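Local coordinates for VgrG protein (Vibrio cholerae, PDB 4DTH) that binds ATP and magnesium through its actin cross-linking domain and probably acts as a toxin that joins actin monomers to one another, at residues V49-L60 / T106-L114; V177-S187 / L195-K206. All coordinates share one frame; numbering follows the deposited sequence.

Contact 1 of 2, residues V49-L60 / T106-L114. With SO4 (sulfate ion), chain H.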
loop_
_atom_site.group_PDB
_atom_site.type_symbol
_atom_site.label_atom_id
_atom_site.label_comp_id
_atom_site.label_asym_id
_atom_site.label_seq_id
_atom_site.Cartn_x
_atom_site.Cartn_y
_atom_site.Cartn_z
ATOM N N VAL A 49 -17.852 3.222 -3.216
ATOM C CA VAL A 49 -18.706 4.302 -2.749
ATOM C C VAL A 49 -18.243 5.562 -3.439
ATOM O O VAL A 49 -17.037 5.835 -3.492
ATOM C CB VAL A 49 -18.732 4.427 -1.201
ATOM C CG1 VAL A 49 -19.346 5.751 -0.738
ATOM C CG2 VAL A 49 -19.482 3.251 -0.586
ATOM N N LYS A 50 -19.199 6.311 -4.000
ATOM C CA LYS A 50 -18.897 7.567 -4.662
ATOM C C LYS A 50 -19.751 8.686 -4.070
ATOM O O LYS A 50 -20.746 8.417 -3.388
ATOM C CB LYS A 50 -19.096 7.441 -6.194
ATOM C CG LYS A 50 -20.539 7.187 -6.641
ATOM C CD LYS A 50 -20.647 6.949 -8.138
ATOM C CE LYS A 50 -22.089 6.759 -8.554
ATOM N NZ LYS A 50 -22.218 6.363 -9.984
ATOM N N SER A 51 -19.391 9.943 -4.352
ATOM C CA SER A 51 -20.226 11.060 -3.920
ATOM C C SER A 51 -21.405 11.093 -4.903
ATOM O O SER A 51 -21.306 10.510 -5.991
ATOM C CB SER A 51 -19.449 12.371 -3.995
ATOM O OG SER A 51 -19.132 12.679 -5.342
ATOM N N ALA A 52 -22.504 11.772 -4.540
ATOM C CA ALA A 52 -23.665 11.920 -5.430
ATOM C C ALA A 52 -23.264 12.615 -6.748
ATOM O O ALA A 52 -23.851 12.337 -7.792
ATOM C CB ALA A 52 -24.748 12.720 -4.739
ATOM N N GLN A 53 -22.218 13.459 -6.696
ATOM C CA GLN A 53 -21.639 14.180 -7.839
ATOM C C GLN A 53 -20.899 13.239 -8.814
ATOM O O GLN A 53 -20.593 13.644 -9.939
ATOM C CB GLN A 53 -20.702 15.306 -7.354
ATOM C CG GLN A 53 -21.413 16.478 -6.657
ATOM C CD GLN A 53 -21.910 16.163 -5.258
ATOM O OE1 GLN A 53 -21.189 15.620 -4.409
ATOM N NE2 GLN A 53 -23.164 16.497 -4.989
ATOM N N GLY A 54 -20.618 12.010 -8.369
ATOM C CA GLY A 54 -19.965 10.981 -9.173
ATOM C C GLY A 54 -18.503 10.705 -8.882
ATOM O O GLY A 54 -17.921 9.829 -9.526
ATOM N N ASP A 55 -17.888 11.437 -7.925
ATOM C CA ASP A 55 -16.469 11.253 -7.569
ATOM C C ASP A 55 -16.284 9.980 -6.745
ATOM O O ASP A 55 -16.866 9.873 -5.663
ATOM C CB ASP A 55 -15.938 12.442 -6.746
ATOM C CG ASP A 55 -16.254 13.819 -7.300
ATOM O OD1 ASP A 55 -15.859 14.099 -8.455
ATOM O OD2 ASP A 55 -16.859 14.629 -6.561
ATOM N N ALA A 56 -15.467 9.037 -7.237
ATOM C CA ALA A 56 -15.167 7.784 -6.533
ATOM C C ALA A 56 -14.365 8.087 -5.252
ATOM O O ALA A 56 -13.338 8.772 -5.310
ATOM C CB ALA A 56 -14.399 6.844 -7.449
ATOM N N LEU A 57 -14.874 7.630 -4.091
ATOM C CA LEU A 57 -14.249 7.900 -2.788
ATOM C C LEU A 57 -13.437 6.736 -2.243
ATOM O O LEU A 57 -12.304 6.936 -1.796
ATOM C CB LEU A 57 -15.304 8.373 -1.773
ATOM C CG LEU A 57 -16.124 9.614 -2.192
ATOM C CD1 LEU A 57 -17.290 9.828 -1.254
ATOM C CD2 LEU A 57 -15.241 10.885 -2.285
ATOM N N PHE A 58 -14.001 5.526 -2.273
ATOM C CA PHE A 58 -13.292 4.336 -1.809
ATOM C C PHE A 58 -13.852 3.051 -2.374
ATOM O O PHE A 58 -15.018 2.993 -2.778
ATOM C CB PHE A 58 -13.193 4.275 -0.270
ATOM C CG PHE A 58 -14.510 4.116 0.451
ATOM C CD1 PHE A 58 -15.042 2.854 0.688
ATOM C CD2 PHE A 58 -15.186 5.226 0.942
ATOM C CE1 PHE A 58 -16.260 2.707 1.358
ATOM C CE2 PHE A 58 -16.394 5.079 1.627
ATOM C CZ PHE A 58 -16.917 3.818 1.847
ATOM N N MET A 59 -13.030 2.010 -2.365
ATOM C CA MET A 59 -13.429 0.696 -2.844
ATOM C C MET A 59 -13.801 -0.201 -1.673
ATOM O O MET A 59 -13.232 -0.086 -0.589
ATOM C CB MET A 59 -12.260 0.034 -3.603
ATOM C CG MET A 59 -11.855 0.746 -4.869
ATOM S SD MET A 59 -10.387 -0.066 -5.511
ATOM C CE MET A 59 -10.073 0.880 -6.952
ATOM N N LEU A 60 -14.710 -1.141 -1.919
ATOM C CA LEU A 60 -15.072 -2.176 -0.951
ATOM C C LEU A 60 -14.312 -3.411 -1.395
ATOM O O LEU A 60 -14.481 -3.868 -2.534
ATOM C CB LEU A 60 -16.587 -2.437 -0.970
ATOM C CG LEU A 60 -17.429 -1.504 -0.096
ATOM C CD1 LEU A 60 -17.670 -0.177 -0.770
ATOM C CD2 LEU A 60 -18.746 -2.143 0.220
ATOM N N THR A 106 -14.389 14.149 2.993
ATOM C CA THR A 106 -15.475 13.387 2.357
ATOM C C THR A 106 -15.198 11.879 2.432
ATOM O O THR A 106 -16.123 11.118 2.712
ATOM C CB THR A 106 -15.761 13.879 0.935
ATOM O OG1 THR A 106 -15.929 15.299 0.965
ATOM C CG2 THR A 106 -17.010 13.242 0.338
ATOM N N ARG A 107 -13.927 11.456 2.246
ATOM C CA ARG A 107 -13.566 10.035 2.347
ATOM C C ARG A 107 -13.822 9.498 3.756
ATOM O O ARG A 107 -14.428 8.440 3.892
ATOM C CB ARG A 107 -12.103 9.800 1.939
ATOM C CG ARG A 107 -11.904 9.780 0.432
ATOM C CD ARG A 107 -10.535 10.348 0.039
ATOM N NE ARG A 107 -10.323 10.208 -1.403
ATOM C CZ ARG A 107 -10.899 10.959 -2.337
ATOM N NH1 ARG A 107 -11.690 11.971 -1.993
ATOM N NH2 ARG A 107 -10.685 10.709 -3.620
ATOM N N LYS A 108 -13.404 10.247 4.796
ATOM C CA LYS A 108 -13.603 9.856 6.198
ATOM C C LYS A 108 -15.089 9.740 6.515
ATOM O O LYS A 108 -15.520 8.742 7.092
ATOM C CB LYS A 108 -12.945 10.877 7.132
ATOM C CG LYS A 108 -11.403 10.828 7.118
ATOM C CD LYS A 108 -10.796 12.134 7.661
ATOM C CE LYS A 108 -11.155 12.385 9.117
ATOM N NZ LYS A 108 -10.538 13.639 9.628
ATOM N N GLN A 109 -15.872 10.763 6.117
ATOM C CA GLN A 109 -17.315 10.796 6.358
ATOM C C GLN A 109 -18.050 9.662 5.638
ATOM O O GLN A 109 -18.939 9.029 6.234
ATOM C CB GLN A 109 -17.888 12.179 6.004
ATOM C CG GLN A 109 -17.478 13.230 7.040
ATOM C CD GLN A 109 -17.785 14.639 6.607
ATOM O OE1 GLN A 109 -17.075 15.237 5.793
ATOM N NE2 GLN A 109 -18.811 15.227 7.198
ATOM N N ALA A 110 -17.661 9.385 4.367
ATOM C CA ALA A 110 -18.277 8.308 3.576
ATOM C C ALA A 110 -17.984 6.938 4.190
ATOM O O ALA A 110 -18.860 6.076 4.204
ATOM C CB ALA A 110 -17.783 8.360 2.141
ATOM N N MET A 111 -16.764 6.746 4.727
ATOM C CA MET A 111 -16.409 5.482 5.382
ATOM C C MET A 111 -17.195 5.294 6.667
ATOM O O MET A 111 -17.694 4.191 6.913
ATOM C CB MET A 111 -14.910 5.417 5.651
ATOM C CG MET A 111 -14.114 5.148 4.395
ATOM S SD MET A 111 -12.391 4.825 4.775
ATOM C CE MET A 111 -11.747 4.575 3.105
ATOM N N LEU A 112 -17.339 6.366 7.467
ATOM C CA LEU A 112 -18.112 6.307 8.714
ATOM C C LEU A 112 -19.582 6.056 8.418
ATOM O O LEU A 112 -20.205 5.248 9.112
ATOM C CB LEU A 112 -17.925 7.558 9.577
ATOM C CG LEU A 112 -16.539 7.718 10.211
ATOM C CD1 LEU A 112 -16.319 9.153 10.652
ATOM C CD2 LEU A 112 -16.326 6.730 11.369
ATOM N N TRP A 113 -20.111 6.673 7.346
ATOM C CA TRP A 113 -21.497 6.450 6.925
ATOM C C TRP A 113 -21.671 4.972 6.549
ATOM O O TRP A 113 -22.651 4.348 6.964
ATOM C CB TRP A 113 -21.908 7.347 5.731
ATOM C CG TRP A 113 -23.170 6.838 5.076
ATOM C CD1 TRP A 113 -24.434 6.908 5.585
ATOM C CD2 TRP A 113 -23.251 5.994 3.916
ATOM N NE1 TRP A 113 -25.304 6.192 4.795
ATOM C CE2 TRP A 113 -24.605 5.613 3.770
ATOM C CE3 TRP A 113 -22.310 5.522 2.984
ATOM C CZ2 TRP A 113 -25.043 4.803 2.721
ATOM C CZ3 TRP A 113 -22.748 4.721 1.942
ATOM C CH2 TRP A 113 -24.105 4.392 1.804
ATOM N N LEU A 114 -20.752 4.429 5.723
ATOM C CA LEU A 114 -20.861 3.031 5.297
ATOM C C LEU A 114 -20.829 2.063 6.479
ATOM O O LEU A 114 -21.602 1.104 6.488
ATOM C CB LEU A 114 -19.832 2.651 4.214
ATOM C CG LEU A 114 -19.991 1.224 3.660
ATOM C CD1 LEU A 114 -21.312 1.048 2.922
ATOM C CD2 LEU A 114 -18.831 0.850 2.769
HETATM S S SO4 H . -28.719 4.773 4.865
HETATM O O1 SO4 H . -30.003 4.678 5.553
HETATM O O2 SO4 H . -27.742 3.853 5.490
HETATM O O3 SO4 H . -28.900 4.387 3.469
HETATM O O4 SO4 H . -28.216 6.161 4.963
#

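Contact 2 of 2, residues V177-S187 / L195-K206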
loop_
_atom_site.group_PDB
_atom_site.type_symbol
_atom_site.label_atom_id
_atom_site.label_comp_id
_atom_site.label_asym_id
_atom_site.label_seq_id
_atom_site.Cartn_x
_atom_site.Cartn_y
_atom_site.Cartn_z
ATOM N N VAL A 177 1.403 7.479 0.925
ATOM C CA VAL A 177 1.745 8.823 0.461
ATOM C C VAL A 177 2.534 8.705 -0.838
ATOM O O VAL A 177 3.478 7.919 -0.914
ATOM C CB VAL A 177 2.524 9.614 1.558
ATOM C CG1 VAL A 177 3.141 10.910 1.015
ATOM C CG2 VAL A 177 1.641 9.899 2.773
ATOM N N GLY A 178 2.150 9.503 -1.832
ATOM C CA GLY A 178 2.856 9.572 -3.103
ATOM C C GLY A 178 3.510 10.924 -3.263
ATOM O O GLY A 178 2.861 11.943 -3.030
ATOM N N VAL A 179 4.808 10.953 -3.617
ATOM C CA VAL A 179 5.570 12.200 -3.836
ATOM C C VAL A 179 6.343 12.128 -5.148
ATOM O O VAL A 179 6.624 11.021 -5.615
ATOM C CB VAL A 179 6.537 12.536 -2.655
ATOM C CG1 VAL A 179 5.775 12.837 -1.370
ATOM C CG2 VAL A 179 7.584 11.435 -2.439
ATOM N N ALA A 180 6.756 13.293 -5.709
ATOM C CA ALA A 180 7.608 13.322 -6.902
ATOM C C ALA A 180 8.925 12.629 -6.509
ATOM O O ALA A 180 9.464 12.908 -5.429
ATOM C CB ALA A 180 7.895 14.765 -7.314
ATOM N N ALA A 181 9.393 11.676 -7.343
ATOM C CA ALA A 181 10.623 10.923 -7.080
ATOM C C ALA A 181 11.831 11.859 -6.948
ATOM O O ALA A 181 12.667 11.644 -6.068
ATOM C CB ALA A 181 10.865 9.893 -8.170
ATOM N N LYS A 182 11.853 12.952 -7.739
ATOM C CA LYS A 182 12.921 13.952 -7.697
ATOM C C LYS A 182 12.974 14.733 -6.369
ATOM O O LYS A 182 13.964 15.416 -6.094
ATOM C CB LYS A 182 12.846 14.891 -8.913
ATOM C CG LYS A 182 11.658 15.844 -8.900
ATOM C CD LYS A 182 11.734 16.836 -10.043
ATOM C CE LYS A 182 10.652 17.867 -9.898
ATOM N NZ LYS A 182 10.488 18.692 -11.120
ATOM N N GLY A 183 11.922 14.626 -5.566
ATOM C CA GLY A 183 11.852 15.326 -4.287
ATOM C C GLY A 183 12.452 14.580 -3.115
ATOM O O GLY A 183 12.791 15.201 -2.104
ATOM N N PHE A 184 12.555 13.241 -3.214
ATOM C CA PHE A 184 13.069 12.423 -2.110
ATOM C C PHE A 184 14.544 12.712 -1.824
ATOM O O PHE A 184 15.411 12.374 -2.625
ATOM C CB PHE A 184 12.825 10.927 -2.344
ATOM C CG PHE A 184 12.693 10.149 -1.056
ATOM C CD1 PHE A 184 13.794 9.942 -0.231
ATOM C CD2 PHE A 184 11.471 9.598 -0.679
ATOM C CE1 PHE A 184 13.667 9.230 0.965
ATOM C CE2 PHE A 184 11.347 8.892 0.517
ATOM C CZ PHE A 184 12.444 8.703 1.327
ATOM N N GLY A 185 14.782 13.319 -0.666
ATOM C CA GLY A 185 16.102 13.737 -0.210
ATOM C C GLY A 185 16.251 15.248 -0.182
ATOM O O GLY A 185 17.216 15.760 0.392
ATOM N N THR A 186 15.290 15.984 -0.796
ATOM C CA THR A 186 15.343 17.457 -0.832
ATOM C C THR A 186 14.808 18.108 0.449
ATOM O O THR A 186 15.063 19.296 0.668
ATOM C CB THR A 186 14.662 18.038 -2.087
ATOM O OG1 THR A 186 13.248 17.831 -1.996
ATOM C CG2 THR A 186 15.229 17.482 -3.396
ATOM N N SER A 187 14.027 17.356 1.274
ATOM C CA SER A 187 13.421 17.830 2.536
ATOM C C SER A 187 12.567 19.111 2.334
ATOM O O SER A 187 12.352 19.864 3.287
ATOM C CB SER A 187 14.501 18.096 3.593
ATOM O OG SER A 187 15.601 17.201 3.545
ATOM N N LEU A 195 8.794 11.350 5.196
ATOM C CA LEU A 195 9.290 10.168 4.474
ATOM C C LEU A 195 10.781 9.958 4.683
ATOM O O LEU A 195 11.222 8.819 4.852
ATOM C CB LEU A 195 8.980 10.266 2.975
ATOM C CG LEU A 195 7.500 10.181 2.587
ATOM C CD1 LEU A 195 7.326 10.545 1.156
ATOM C CD2 LEU A 195 6.912 8.796 2.880
ATOM N N GLU A 196 11.550 11.052 4.691
ATOM C CA GLU A 196 12.998 11.005 4.902
ATOM C C GLU A 196 13.373 10.578 6.322
ATOM O O GLU A 196 14.509 10.149 6.556
ATOM C CB GLU A 196 13.642 12.340 4.541
ATOM C CG GLU A 196 13.680 12.607 3.047
ATOM C CD GLU A 196 13.885 14.069 2.710
ATOM O OE1 GLU A 196 14.393 14.815 3.577
ATOM O OE2 GLU A 196 13.544 14.468 1.576
ATOM N N SER A 197 12.412 10.659 7.259
ATOM C CA SER A 197 12.623 10.220 8.640
ATOM C C SER A 197 12.548 8.690 8.776
ATOM O O SER A 197 12.830 8.174 9.862
ATOM C CB SER A 197 11.656 10.916 9.595
ATOM O OG SER A 197 10.361 10.338 9.534
ATOM N N ALA A 198 12.199 7.959 7.682
ATOM C CA ALA A 198 12.145 6.488 7.699
ATOM C C ALA A 198 13.501 5.972 8.217
ATOM O O ALA A 198 14.539 6.509 7.813
ATOM C CB ALA A 198 11.874 5.945 6.304
ATOM N N PRO A 199 13.511 5.024 9.181
ATOM C CA PRO A 199 14.800 4.578 9.763
ATOM C C PRO A 199 15.792 4.018 8.752
ATOM O O PRO A 199 17.002 4.187 8.919
ATOM C CB PRO A 199 14.390 3.515 10.786
ATOM C CG PRO A 199 12.957 3.756 11.055
ATOM C CD PRO A 199 12.367 4.329 9.804
ATOM N N TRP A 200 15.275 3.380 7.687
ATOM C CA TRP A 200 16.107 2.797 6.635
ATOM C C TRP A 200 16.764 3.831 5.734
ATOM O O TRP A 200 17.743 3.501 5.070
ATOM C CB TRP A 200 15.310 1.782 5.805
ATOM C CG TRP A 200 14.046 2.321 5.199
ATOM C CD1 TRP A 200 12.780 2.179 5.686
ATOM C CD2 TRP A 200 13.929 3.069 3.980
ATOM N NE1 TRP A 200 11.879 2.798 4.851
ATOM C CE2 TRP A 200 12.557 3.361 3.800
ATOM C CE3 TRP A 200 14.850 3.527 3.019
ATOM C CZ2 TRP A 200 12.086 4.099 2.704
ATOM C CZ3 TRP A 200 14.382 4.257 1.937
ATOM C CH2 TRP A 200 13.017 4.541 1.788
ATOM N N TYR A 201 16.205 5.055 5.656
ATOM C CA TYR A 201 16.776 6.085 4.791
ATOM C C TYR A 201 18.013 6.712 5.409
ATOM O O TYR A 201 17.940 7.273 6.507
ATOM C CB TYR A 201 15.747 7.156 4.398
ATOM C CG TYR A 201 16.320 8.212 3.475
ATOM C CD1 TYR A 201 16.734 7.890 2.182
ATOM C CD2 TYR A 201 16.466 9.528 3.897
ATOM C CE1 TYR A 201 17.264 8.859 1.331
ATOM C CE2 TYR A 201 16.979 10.508 3.049
ATOM C CZ TYR A 201 17.380 10.168 1.768
ATOM O OH TYR A 201 17.912 11.130 0.948
ATOM N N GLN A 202 19.142 6.626 4.696
ATOM C CA GLN A 202 20.423 7.149 5.175
ATOM C C GLN A 202 20.807 8.415 4.440
ATOM O O GLN A 202 21.461 8.372 3.393
ATOM C CB GLN A 202 21.512 6.070 5.090
ATOM C CG GLN A 202 21.119 4.791 5.819
ATOM C CD GLN A 202 22.265 3.821 5.895
ATOM O OE1 GLN A 202 23.362 4.166 6.335
ATOM N NE2 GLN A 202 22.024 2.578 5.510
ATOM N N LYS A 203 20.373 9.558 4.978
ATOM C CA LYS A 203 20.647 10.844 4.357
ATOM C C LYS A 203 22.145 11.157 4.161
ATOM O O LYS A 203 22.491 11.875 3.221
ATOM C CB LYS A 203 19.916 11.956 5.087
ATOM C CG LYS A 203 19.945 13.260 4.331
ATOM C CD LYS A 203 18.552 13.853 4.198
ATOM C CE LYS A 203 18.626 15.333 3.919
ATOM N NZ LYS A 203 19.297 16.101 4.998
ATOM N N SER A 204 23.021 10.550 4.993
ATOM C CA SER A 204 24.475 10.728 4.898
ATOM C C SER A 204 25.020 10.269 3.533
ATOM O O SER A 204 26.076 10.741 3.101
ATOM C CB SER A 204 25.184 9.995 6.033
ATOM O OG SER A 204 25.030 8.591 5.939
ATOM N N LEU A 205 24.292 9.353 2.855
ATOM C CA LEU A 205 24.698 8.842 1.543
ATOM C C LEU A 205 24.712 9.905 0.433
ATOM O O LEU A 205 25.429 9.737 -0.554
ATOM C CB LEU A 205 23.849 7.627 1.135
ATOM C CG LEU A 205 24.089 6.372 1.951
ATOM C CD1 LEU A 205 23.001 5.364 1.695
ATOM C CD2 LEU A 205 25.484 5.766 1.670
ATOM N N LYS A 206 23.935 10.989 0.588
ATOM C CA LYS A 206 23.912 12.070 -0.406
ATOM C C LYS A 206 25.279 12.737 -0.517
ATOM O O LYS A 206 25.850 12.795 -1.608
ATOM C CB LYS A 206 22.881 13.124 -0.036
ATOM C CG LYS A 206 21.480 12.701 -0.369
ATOM C CD LYS A 206 20.598 13.870 -0.251
ATOM C CE LYS A 206 20.013 13.934 1.097
ATOM N NZ LYS A 206 19.661 15.326 1.420
HETATM O O HOH W 1 17.339 10.709 -1.623
#

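Contact 1 of 2, residues V49-L60 / T106-L114
The Phe58 ring lies between Met111 of the helix on one face and Val49 of its own hairpin on the other. Met111 CG sits over its face, 3.8 Å from the Phe58 ring centroid and 22° off the normal, a CH-pi contact. Met111 SD stands further above this face, 5.0 Å from the Phe58 ring centroid, a distant Met-aromatic contact. Val49 CB covers the opposite face near the rim. At the ring edge, Phe58 CE2 meets Ala110 CB at 3.6 Å, and Phe58 CE1 meets Leu114 CD2 at 3.5 Å. The Trp113 indole offers its edge to Val49 CG2. Trp113 NE1 gives a nearly straight hydrogen bond, 2.9 Å and 170°, to sulfate O4; the ion is probably from the crystallisation liquor. His117 and Glu136 also bind this sulfate.

Here helix 101-124 packs on the hairpin of strands 45-51 and 56-68. Leu57 and Phe58 share Val49 as their partner, a classic beta bulge, and Val49 O accepts from both backbone nitrogens. With this bulge, the side chains of both Leu57 and Phe58 reach the helix. Leu57 CD1 touches Ala110 CB at 3.7 Å and Thr106 CG2 at 3.8 Å. The Arg107 chain bends at chi2 (147°) and passes Leu57, with CG against Leu57 O. Arg107 NE and NH1 are hydrogen-bonded to the carbonyls of Tyr94 and Ala103. Leu60 and Leu114 meet tip to tip.

Contact 2 of 2, residues V177-S187 / L195-K206
Phe184 CG is anti to the backbone N (chi1 -152°), and Tyr201 CG likewise (chi1 -179°); these torsions carry the two rings together. The edge of Phe184 points at the face of Tyr201 in a T-shaped stack, with the Phe184 and Tyr201 ring centroids 5.0 Å apart and the planes at 78°. Phe184 CE1 lies over the centre of the Tyr201 ring. Phe184 CE2 also touches Leu195 CB at 3.7 Å, and Leu195 CD1 meets both methyls of Val179 tip to tip.

The Glu196 chain runs extended beyond CG and brings its carboxylate to the turn. OE2 takes two backbone bonds. Gly185 N, at 2.8 Å from Glu196 OE2, comes from above the carboxylate plane. Ser187 N, 2.9 Å from Glu196 OE2, donates to the syn lone pair of that oxygen. Ser187 OG donates to the syn lone pair of Glu196 OE1 at 2.7 Å. Three bonds thus fix the carboxylate's rotation. A water joins Phe184 O to Tyr201 OH.

The bond from Thr186 N to Gly183 O closes a type II beta turn, and Thr186 OG1 adds a second bond to the same oxygen. This turn follows strand 173-180, and Glu196 clamps backbone N-H groups in and just after it from across the contact.

In the fold
Contact 1 and contact 2 lie in series along the actin cross-linking domain. Their centres are 32 Å apart and their nearest atoms about 12 Å apart, so they do not touch. Both reach the same system of strands, in which strand 24-30 pairs with strands 85-97 and 173-180. Bound ATP lies near both. The Arg107 side chain of contact 1 is about 7 Å from the bound ATP. The Val177 side chain of contact 2 is about 6 Å from the bound ATP. Gly178 of contact 2 touches the nucleotide itself. The magnesium ions, held by Glu28, Glu90, Gln174 and Glu351, are further off: about 10 Å from the Met111 side chain and 13 Å from that of Val177.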